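Local coordinates for nitrilotriacetate monooxygenase (Burkholderia pseudomallei, PDB 3SDO), which oxidises nitrilotriacetate as a flavin-dependent monooxygenase of the bacterial luciferase-like family, using reduced FMN and molecular oxygen, at the interface of chains A and B. Residues are numbered along the deposited sequence; one frame, centred on the assembly and turned at random. Chains: chain A/B, Nitrilotriacetate monooxygenase.

The interface of chains A and B. Residues chain A 111-112, 115, 118-119, 206-207; chain B 37, 75-79, 81.
This patch of a two-fold symmetric interface between identical subunits of the bacterial luciferase-like family sets helix against loop: helix 106-119 of chain A packs on the loop of chain B that runs into helix 79-87, and a twin contact with the chains exchanged helps hold the deposited dimer, perhaps the biological one. B:Glu78, at the start of that helix, joins capping to assembly. With CG anti to the backbone N (chi1 179°) and the chain bent at chi2, its carboxylate folds back so that OE1 takes the backbone N of B:Ser81 on its syn lone pair at 2.9 Å and B:Ser81 OG on its anti one. OE2 is thus turned to chain A, where A:Gln112 NE2 reaches it at 3.0 Å along an almost straight bond (172° at H), from above the carboxylate plane. Beside it, A:Ser115 OG, anti to its own backbone N, accepts from B:Glu78 N at 3.1 Å and meets B:Ser81 OG tip to tip at 2.6 Å. The guanidinium of A:Arg111 lays one face over B:Glu78 CG, while NE and NH2 share an in-plane water that also touches B:Arg76 O at 2.7 Å. Farther along, the CE1 side of the B:Phe77 ring is gripped between A:Ile119 CG1, 3.5 Å from CE1 over one face, and A:Leu118 CD2 over the other, a methyl that also meets B:Val37 CB. A:Arg207 N makes a weak hydrogen bond to B:Asn75 OD1.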
loop_
_atom_site.group_PDB
_atom_site.type_symbol
_atom_site.label_atom_id
_atom_site.label_comp_id
_atom_site.label_asym_id
_atom_site.label_seq_id
_atom_site.Cartn_x
_atom_site.Cartn_y
_atom_site.Cartn_z
ATOM N N ARG A 111 3.140 -10.855 0.225
ATOM C CA ARG A 111 4.075 -10.105 1.072
ATOM C C ARG A 111 3.475 -8.818 1.585
ATOM O O ARG A 111 3.627 -8.497 2.758
ATOM C CB ARG A 111 5.365 -9.739 0.317
ATOM C CG ARG A 111 6.321 -10.887 0.009
ATOM C CD ARG A 111 7.635 -10.349 -0.524
ATOM N NE ARG A 111 8.402 -9.648 0.502
ATOM C CZ ARG A 111 9.235 -8.634 0.282
ATOM N NH1 ARG A 111 9.407 -8.129 -0.933
ATOM N NH2 ARG A 111 9.883 -8.098 1.304
ATOM N N GLN A 112 2.792 -8.077 0.720
ATOM C CA GLN A 112 2.311 -6.764 1.103
ATOM C C GLN A 112 1.186 -6.888 2.098
ATOM O O GLN A 112 1.216 -6.215 3.128
ATOM C CB GLN A 112 1.929 -5.902 -0.116
ATOM C CG GLN A 112 3.132 -5.510 -0.951
ATOM C CD GLN A 112 2.826 -4.465 -2.002
ATOM O OE1 GLN A 112 1.771 -4.484 -2.623
ATOM N NE2 GLN A 112 3.757 -3.539 -2.206
ATOM N N SER A 115 2.601 -8.264 5.500
ATOM C CA SER A 115 3.355 -7.231 6.198
ATOM C C SER A 115 2.384 -6.272 6.885
ATOM O O SER A 115 2.570 -5.926 8.054
ATOM C CB SER A 115 4.327 -6.537 5.222
ATOM O OG SER A 115 5.122 -5.528 5.819
ATOM N N LEU A 118 1.114 -8.187 9.873
ATOM C CA LEU A 118 2.055 -8.295 10.986
ATOM C C LEU A 118 2.215 -6.939 11.714
ATOM O O LEU A 118 2.211 -6.868 12.937
ATOM C CB LEU A 118 3.395 -8.806 10.498
ATOM C CG LEU A 118 4.319 -9.415 11.539
ATOM C CD1 LEU A 118 3.712 -10.706 12.134
ATOM C CD2 LEU A 118 5.687 -9.704 10.916
ATOM N N ILE A 119 2.332 -5.860 10.945
ATOM C CA ILE A 119 2.484 -4.525 11.521
ATOM C C ILE A 119 1.271 -4.161 12.375
ATOM O O ILE A 119 1.416 -3.553 13.449
ATOM C CB ILE A 119 2.685 -3.455 10.422
ATOM C CG1 ILE A 119 4.065 -3.625 9.786
ATOM C CG2 ILE A 119 2.511 -2.023 11.037
ATOM C CD1 ILE A 119 4.264 -2.905 8.416
ATOM N N ILE A 206 8.135 -13.737 4.946
ATOM C CA ILE A 206 7.542 -13.120 6.130
ATOM C C ILE A 206 6.604 -14.130 6.790
ATOM O O ILE A 206 5.990 -14.984 6.117
ATOM C CB ILE A 206 6.829 -11.810 5.790
ATOM C CG1 ILE A 206 6.365 -11.109 7.068
ATOM C CG2 ILE A 206 5.659 -12.077 4.821
ATOM C CD1 ILE A 206 5.849 -9.676 6.830
ATOM N N ARG A 207 6.527 -14.038 8.111
ATOM C CA ARG A 207 5.779 -14.996 8.930
ATOM C C ARG A 207 4.273 -14.707 8.939
ATOM O O ARG A 207 3.803 -13.727 8.327
ATOM C CB ARG A 207 6.311 -14.972 10.366
ATOM C CG ARG A 207 6.129 -13.629 11.094
ATOM C CD ARG A 207 6.241 -13.832 12.575
ATOM N NE ARG A 207 5.124 -14.647 13.059
ATOM C CZ ARG A 207 5.131 -15.367 14.166
ATOM N NH1 ARG A 207 6.205 -15.382 14.956
ATOM N NH2 ARG A 207 4.047 -16.081 14.493
ATOM N N VAL B 37 11.564 -8.503 12.285
ATOM C CA VAL B 37 10.113 -8.407 12.154
ATOM C C VAL B 37 9.437 -7.836 13.419
ATOM O O VAL B 37 8.360 -8.272 13.834
ATOM C CB VAL B 37 9.507 -9.734 11.696
ATOM C CG1 VAL B 37 9.880 -9.951 10.222
ATOM C CG2 VAL B 37 9.972 -10.916 12.596
ATOM N N ASN B 75 13.061 -13.609 7.098
ATOM C CA ASN B 75 11.858 -12.970 7.594
ATOM C C ASN B 75 12.092 -11.478 7.776
ATOM O O ASN B 75 12.857 -11.078 8.619
ATOM C CB ASN B 75 11.390 -13.604 8.918
ATOM C CG ASN B 75 9.960 -14.019 8.869
ATOM O OD1 ASN B 75 9.090 -13.337 9.392
ATOM N ND2 ASN B 75 9.690 -15.136 8.184
ATOM N N ARG B 76 11.390 -10.683 6.973
ATOM C CA ARG B 76 11.520 -9.230 6.935
ATOM C C ARG B 76 10.151 -8.627 6.555
ATOM O O ARG B 76 9.270 -9.326 6.033
ATOM C CB ARG B 76 12.601 -8.817 5.901
ATOM C CG ARG B 76 12.335 -9.280 4.458
ATOM C CD ARG B 76 13.575 -9.292 3.559
ATOM N NE ARG B 76 14.281 -8.014 3.506
ATOM C CZ ARG B 76 15.527 -7.851 3.039
ATOM N NH1 ARG B 76 16.205 -8.879 2.558
ATOM N NH2 ARG B 76 16.093 -6.645 3.047
ATOM N N PHE B 77 9.974 -7.338 6.840
ATOM C CA PHE B 77 8.778 -6.630 6.438
ATOM C C PHE B 77 8.897 -6.361 4.939
ATOM O O PHE B 77 9.989 -6.456 4.354
ATOM C CB PHE B 77 8.628 -5.303 7.195
ATOM C CG PHE B 77 8.209 -5.458 8.646
ATOM C CD1 PHE B 77 6.934 -5.908 8.974
ATOM C CD2 PHE B 77 9.078 -5.137 9.665
ATOM C CE1 PHE B 77 6.552 -6.049 10.281
ATOM C CE2 PHE B 77 8.705 -5.265 10.992
ATOM C CZ PHE B 77 7.433 -5.726 11.310
ATOM N N GLU B 78 7.785 -6.004 4.319
ATOM C CA GLU B 78 7.787 -5.548 2.930
ATOM C C GLU B 78 7.914 -4.012 2.933
ATOM O O GLU B 78 7.390 -3.369 3.837
ATOM C CB GLU B 78 6.503 -6.048 2.258
ATOM C CG GLU B 78 6.312 -5.665 0.822
ATOM C CD GLU B 78 5.820 -4.261 0.655
ATOM O OE1 GLU B 78 5.157 -3.760 1.604
ATOM O OE2 GLU B 78 6.113 -3.654 -0.416
ATOM N N PRO B 79 8.589 -3.409 1.924
ATOM C CA PRO B 79 8.947 -1.995 2.082
ATOM C C PRO B 79 7.852 -0.943 1.984
ATOM O O PRO B 79 7.903 -0.001 2.777
ATOM C CB PRO B 79 10.021 -1.755 0.993
ATOM C CG PRO B 79 10.594 -3.097 0.763
ATOM C CD PRO B 79 9.356 -4.007 0.824
ATOM N N SER B 81 4.657 -1.188 2.794
ATOM C CA SER B 81 3.874 -1.217 4.032
ATOM C C SER B 81 4.671 -0.693 5.209
ATOM O O SER B 81 4.203 0.152 5.963
ATOM C CB SER B 81 3.341 -2.620 4.315
ATOM O OG SER B 81 4.364 -3.560 4.287
HETATM O O HOH W 1 8.809 -9.696 3.412
#